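Local atomic coordinates of alginate lyase (Paenibacillus sp. FPU-7, PDB entry 6KFN), a protein that probably cleaves the polysaccharide alginate by beta-elimination, as expected of an alginate lyase built on a right-handed parallel beta-helix. Residues N128-S133 with S171-G176; V195-F200 with I224-G229. One frame throughout, in Å; residues are numbered along the deposited sequence. Where two conformers were deposited one is given.

Interaction 1: residues N128-S133 with S171-G176; sequences NIIRNS and SGVRIG
Two successive coils of the right-handed parallel beta-helix meet here at a corner, where both segments bend out of one short strand and into the next, and backbone atoms carry most of the contact. Ser171 N donates to Ile130 O at 2.9 Å, nearly along the C=O axis, and Asn132 N returns a bond of 3.1 Å to Ser171 O. Beyond the bend the pairing resumes with Arg174 N on Ser133 O at 2.9 Å. The bend is made by Asn132 and Gly172, stacked one coil above the other with positive phi (66° at Gly172). A CB on Gly172 would crowd Asn132 OD1, so the missing side chain suits the close stacking. Val173 straddles the corner: its CG2 lies 3.5 Å from Ile130 O, while CG1, anti to the backbone N, reaches to 3.4 Å from Ser133 O.

The next shell fixes the side chains. Arg131 places CG in the crowded position between N and C (chi1 65°), then bends at chi3, so that its guanidinium leads away from Ser171 to a salt bridge with Asp107 on the preceding coil. The other carboxylate oxygen of Asp107 receives Asn132 ND2, which steadies the bend residue. Buried Ser133 is held twice at OG, which accepts from Leu109 N and donates to Arg131 O at 2.8 Å, 52° out of that carbonyl plane. On the outer side of the bend, one water bridges Asn132 and Gly172, donating to Asn132 OD1 at 2.9 Å and to Gly172 O at 3.0 Å.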
loop_
_atom_site.group_PDB
_atom_site.type_symbol
_atom_site.label_atom_id
_atom_site.label_comp_id
_atom_site.label_asym_id
_atom_site.label_seq_id
_atom_site.Cartn_x
_atom_site.Cartn_y
_atom_site.Cartn_z
ATOM N N ASN A 128 0.800 -10.479 4.358
ATOM C CA ASN A 128 0.325 -10.228 3.002
ATOM C C ASN A 128 1.459 -9.650 2.166
ATOM O O ASN A 128 2.468 -9.191 2.696
ATOM C CB ASN A 128 -0.839 -9.259 3.032
ATOM C CG ASN A 128 -1.955 -9.743 3.945
ATOM O OD1 ASN A 128 -2.591 -10.756 3.640
ATOM N ND2 ASN A 128 -2.220 -9.036 5.029
ATOM N N ILE A 129 1.273 -9.658 0.843
ATOM C CA ILE A 129 2.224 -9.023 -0.064
ATOM C C ILE A 129 1.465 -8.302 -1.164
ATOM O O ILE A 129 0.491 -8.823 -1.688
ATOM C CB ILE A 129 3.250 -10.017 -0.631
ATOM C CG1 ILE A 129 4.316 -9.304 -1.482
ATOM C CG2 ILE A 129 2.604 -11.159 -1.358
ATOM C CD1 ILE A 129 5.559 -10.105 -1.675
ATOM N N ILE A 130 1.949 -7.129 -1.514
ATOM C CA ILE A 130 1.615 -6.479 -2.767
ATOM C C ILE A 130 2.907 -6.306 -3.544
ATOM O O ILE A 130 3.882 -5.739 -3.042
ATOM C CB ILE A 130 0.817 -5.173 -2.595
ATOM C CG1 ILE A 130 0.480 -4.596 -3.972
ATOM C CG2 ILE A 130 1.497 -4.157 -1.694
ATOM C CD1 ILE A 130 -0.590 -3.529 -3.964
ATOM N N ARG A 131 2.911 -6.820 -4.783
ATOM C CA ARG A 131 4.095 -6.807 -5.601
ATOM C C ARG A 131 3.745 -6.423 -7.030
ATOM O O ARG A 131 2.622 -6.626 -7.504
ATOM C CB ARG A 131 4.832 -8.130 -5.544
ATOM C CG ARG A 131 4.106 -9.291 -6.118
ATOM C CD ARG A 131 5.084 -10.402 -6.462
ATOM N NE ARG A 131 5.278 -11.271 -5.335
ATOM C CZ ARG A 131 4.448 -12.254 -5.039
ATOM N NH1 ARG A 131 3.385 -12.452 -5.768
ATOM N NH2 ARG A 131 4.675 -13.004 -3.994
ATOM N N ASN A 132 4.733 -5.884 -7.730
ATOM C CA ASN A 132 4.646 -5.705 -9.184
ATOM C C ASN A 132 3.357 -4.964 -9.565
ATOM O O ASN A 132 2.620 -5.377 -10.450
ATOM C CB ASN A 132 4.712 -7.046 -9.915
ATOM C CG ASN A 132 5.916 -7.846 -9.547
ATOM O OD1 ASN A 132 6.988 -7.286 -9.312
ATOM N ND2 ASN A 132 5.762 -9.170 -9.491
ATOM N N SER A 133 3.098 -3.857 -8.867
ATOM C CA SER A 133 1.857 -3.119 -9.001
ATOM C C SER A 133 2.165 -1.628 -9.091
ATOM O O SER A 133 3.240 -1.196 -8.719
ATOM C CB SER A 133 0.932 -3.396 -7.790
ATOM O OG SER A 133 0.510 -4.765 -7.768
ATOM N N SER A 171 6.655 -4.943 -2.492
ATOM C CA SER A 171 7.832 -5.375 -3.241
ATOM C C SER A 171 7.689 -5.069 -4.712
ATOM O O SER A 171 6.770 -5.550 -5.364
ATOM C CB SER A 171 8.045 -6.875 -3.040
ATOM O OG SER A 171 9.165 -7.319 -3.709
ATOM N N GLY A 172 8.595 -4.265 -5.270
ATOM C CA GLY A 172 8.525 -4.000 -6.693
ATOM C C GLY A 172 7.296 -3.215 -7.098
ATOM O O GLY A 172 6.696 -3.490 -8.147
ATOM N N VAL A 173 6.887 -2.257 -6.281
ATOM C CA VAL A 173 5.718 -1.427 -6.553
ATOM C C VAL A 173 6.160 -0.050 -7.012
ATOM O O VAL A 173 7.135 0.494 -6.522
ATOM C CB VAL A 173 4.792 -1.377 -5.297
ATOM C CG1 VAL A 173 3.532 -0.517 -5.440
ATOM C CG2 VAL A 173 4.353 -2.809 -4.925
ATOM N N ARG A 174 5.395 0.529 -7.909
ATOM C CA ARG A 174 5.546 1.919 -8.309
ATOM C C ARG A 174 4.411 2.700 -7.680
ATOM O O ARG A 174 3.256 2.318 -7.812
ATOM C CB ARG A 174 5.449 2.043 -9.824
ATOM C CG ARG A 174 5.851 3.407 -10.352
ATOM C CD ARG A 174 5.767 3.374 -11.886
ATOM N NE ARG A 174 6.949 2.721 -12.413
ATOM C CZ ARG A 174 8.135 3.309 -12.568
ATOM N NH1 ARG A 174 8.306 4.597 -12.292
ATOM N NH2 ARG A 174 9.170 2.605 -12.995
ATOM N N ILE A 175 4.746 3.767 -6.978
ATOM C CA ILE A 175 3.762 4.585 -6.299
ATOM C C ILE A 175 3.934 6.017 -6.793
ATOM O O ILE A 175 5.059 6.520 -6.847
ATOM C CB ILE A 175 3.822 4.485 -4.767
ATOM C CG1 ILE A 175 3.862 3.017 -4.352
ATOM C CG2 ILE A 175 2.656 5.220 -4.140
ATOM C CD1 ILE A 175 4.073 2.789 -2.867
ATOM N N GLY A 176 2.819 6.655 -7.146
ATOM C CA GLY A 176 2.832 7.966 -7.757
ATOM C C GLY A 176 2.807 7.861 -9.263
ATOM O O GLY A 176 2.952 6.768 -9.824
HETATM O O HOH W 1 8.169 -9.789 -4.969
HETATM O O HOH W 2 8.198 -4.899 -10.359
HETATM O O HOH W 3 5.947 -2.159 -10.690
#

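Interaction 2: residues V195-F200 with I224-G229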
loop_
_atom_site.group_PDB
_atom_site.type_symbol
_atom_site.label_atom_id
_atom_site.label_comp_id
_atom_site.label_asym_id
_atom_site.label_seq_id
_atom_site.Cartn_x
_atom_site.Cartn_y
_atom_site.Cartn_z
ATOM N N VAL A 195 9.432 -2.759 2.786
ATOM C CA VAL A 195 9.244 -2.011 1.548
ATOM C C VAL A 195 10.539 -2.191 0.754
ATOM O O VAL A 195 11.595 -1.733 1.209
ATOM C CB VAL A 195 9.012 -0.520 1.788
ATOM C CG1 VAL A 195 8.817 0.176 0.448
ATOM C CG2 VAL A 195 7.800 -0.312 2.717
ATOM N N GLU A 196 10.457 -2.862 -0.387
ATOM C CA GLU A 196 11.676 -3.212 -1.118
ATOM C C GLU A 196 11.474 -3.029 -2.601
ATOM O O GLU A 196 10.378 -3.237 -3.149
ATOM C CB GLU A 196 12.126 -4.668 -0.842
ATOM C CG GLU A 196 11.100 -5.697 -1.322
ATOM C CD GLU A 196 11.539 -7.139 -1.140
ATOM O OE1 GLU A 196 12.475 -7.367 -0.333
ATOM O OE2 GLU A 196 10.903 -8.030 -1.761
ATOM N N ASN A 197 12.564 -2.688 -3.289
ATOM C CA ASN A 197 12.633 -2.731 -4.748
ATOM C C ASN A 197 11.563 -1.876 -5.427
ATOM O O ASN A 197 11.132 -2.206 -6.542
ATOM C CB ASN A 197 12.575 -4.171 -5.268
ATOM C CG ASN A 197 13.584 -5.064 -4.606
ATOM O OD1 ASN A 197 14.663 -4.672 -4.313
ATOM N ND2 ASN A 197 13.205 -6.319 -4.402
ATOM N N SER A 198 11.143 -0.809 -4.776
ATOM C CA SER A 198 10.022 -0.007 -5.220
ATOM C C SER A 198 10.510 1.360 -5.726
ATOM O O SER A 198 11.655 1.746 -5.518
ATOM C CB SER A 198 8.986 0.104 -4.102
ATOM O OG SER A 198 8.409 -1.190 -3.848
ATOM N N VAL A 199 9.605 2.062 -6.418
ATOM C CA VAL A 199 9.922 3.334 -7.045
ATOM C C VAL A 199 8.842 4.332 -6.663
ATOM O O VAL A 199 7.650 4.071 -6.866
ATOM C CB VAL A 199 10.044 3.228 -8.572
ATOM C CG1 VAL A 199 10.391 4.608 -9.170
ATOM C CG2 VAL A 199 11.090 2.199 -8.950
ATOM N N PHE A 200 9.267 5.478 -6.137
ATOM C CA PHE A 200 8.377 6.521 -5.640
ATOM C C PHE A 200 8.482 7.742 -6.549
ATOM O O PHE A 200 9.523 8.394 -6.608
ATOM C CB PHE A 200 8.755 6.899 -4.212
ATOM C CG PHE A 200 8.933 5.709 -3.303
ATOM C CD1 PHE A 200 7.989 4.677 -3.264
ATOM C CD2 PHE A 200 10.073 5.579 -2.525
ATOM C CE1 PHE A 200 8.208 3.550 -2.472
ATOM C CE2 PHE A 200 10.275 4.470 -1.714
ATOM C CZ PHE A 200 9.351 3.446 -1.691
ATOM N N ILE A 224 13.249 -0.911 4.954
ATOM C CA ILE A 224 13.071 -0.071 3.785
ATOM C C ILE A 224 14.355 -0.250 2.971
ATOM O O ILE A 224 15.385 0.353 3.323
ATOM C CB ILE A 224 12.828 1.396 4.176
ATOM C CG1 ILE A 224 11.738 1.520 5.261
ATOM C CG2 ILE A 224 12.631 2.250 2.946
ATOM C CD1 ILE A 224 10.379 0.999 4.903
ATOM N N ARG A 225 14.319 -1.092 1.951
ATOM C CA ARG A 225 15.535 -1.493 1.269
ATOM C C ARG A 225 15.418 -1.427 -0.251
ATOM O O ARG A 225 14.444 -1.847 -0.860
ATOM C CB ARG A 225 15.976 -2.920 1.694
ATOM C CG ARG A 225 15.014 -4.008 1.398
ATOM C CD ARG A 225 15.521 -5.346 1.903
ATOM N NE ARG A 225 14.552 -6.428 1.686
ATOM C CZ ARG A 225 14.360 -7.446 2.486
ATOM N NH1 ARG A 225 15.070 -7.587 3.593
ATOM N NH2 ARG A 225 13.431 -8.316 2.180
ATOM N N ASN A 226 16.479 -0.897 -0.865
ATOM C CA ASN A 226 16.657 -1.009 -2.314
ATOM C C ASN A 226 15.529 -0.327 -3.088
ATOM O O ASN A 226 15.143 -0.801 -4.168
ATOM C CB ASN A 226 16.839 -2.467 -2.729
ATOM C CG ASN A 226 17.963 -3.094 -1.939
ATOM O OD1 ASN A 226 18.980 -2.454 -1.646
ATOM N ND2 ASN A 226 17.718 -4.307 -1.412
ATOM N N ASN A 227 15.060 0.806 -2.594
ATOM C CA ASN A 227 14.026 1.602 -3.255
ATOM C C ASN A 227 14.664 2.828 -3.911
ATOM O O ASN A 227 15.751 3.241 -3.540
ATOM C CB ASN A 227 12.973 2.057 -2.270
ATOM C CG ASN A 227 12.356 0.878 -1.531
ATOM O OD1 ASN A 227 11.643 0.075 -2.104
ATOM N ND2 ASN A 227 12.636 0.778 -0.227
ATOM N N ILE A 228 13.927 3.415 -4.851
ATOM C CA ILE A 228 14.331 4.651 -5.520
ATOM C C ILE A 228 13.218 5.674 -5.340
ATOM O O ILE A 228 12.055 5.373 -5.634
ATOM C CB ILE A 228 14.583 4.425 -7.034
ATOM C CG1 ILE A 228 15.673 3.389 -7.242
ATOM C CG2 ILE A 228 14.935 5.764 -7.692
ATOM C CD1 ILE A 228 15.788 2.908 -8.704
ATOM N N GLY A 229 13.576 6.866 -4.859
ATOM C CA GLY A 229 12.604 7.941 -4.719
ATOM C C GLY A 229 12.986 9.178 -5.510
ATOM O O GLY A 229 14.134 9.617 -5.467
HETATM O O HOH W 4 15.437 -5.939 -1.701
HETATM O O HOH W 5 13.879 0.212 -6.672
#
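The salt bridge between Glu196 and Arg225 joins adjacent beta-helix coils: Arg225 NE at 3.0 Å and Arg225 NH2 at 2.9 Å both grip Glu196 OE1, which lies in the guanidinium plane. NE takes the anti lone pair of OE1, whereas NH2 comes from above the carboxylate plane, planes 39° apart; Ser171 OG of the preceding coil takes OE2. Both side chains set CG between N and C, then run extended alongside each other. An alanine at Arg225 would remove both N-H donors and the chain beside Glu196, and would probably cost the carboxylate its charge partner.

Inside the bend, buried Asn227 forms, with Asn259, what resembles an asparagine ladder. Its OD1 accepts Ser198 N at 2.9 Å on an in-plane lone pair, and its ND2 donates to Val195 O at 3.1 Å; Asn259 repeats this pattern on Asn227 N and Ile224 O. Outside, Asn197 and Asn226 lie side by side, amide planes 9° apart.

Strand pairing flanks the bend, from Arg225 N on Val195 O to Phe200 N on Ile228 O. Inside the beta-helix, Val195 CG2 packs 3.6 Å from Ile224 CD1 of the next coil, and Phe200 CE2 approaches Asn227 CB to 3.7 Å.

How the interactions relate
Interactions 1 and 2 illustrate how a beta-helix repeats one corner: their centres lie about 10 Å apart, and residues 171-176 and 195-200 are neighbours. Ser171 OG and Glu196 OE2, 2.7 Å apart, probably hydrogen-bond across the outer surface, while Ile175 N probably donates to Val199 O. Both are partly buried, charged groups outward and apolar side chains such as Ile130 and Val195 inward, but their chemistry differs. In interaction 1, the arginine turns to an earlier coil and the bend pairs asparagine with glycine; in interaction 2, the charges pair directly, asparagine lies beside asparagine, and a buried amide spans the corner. Interaction 2, whose twelve residues all touch, buries 563 Å² against 300 Å².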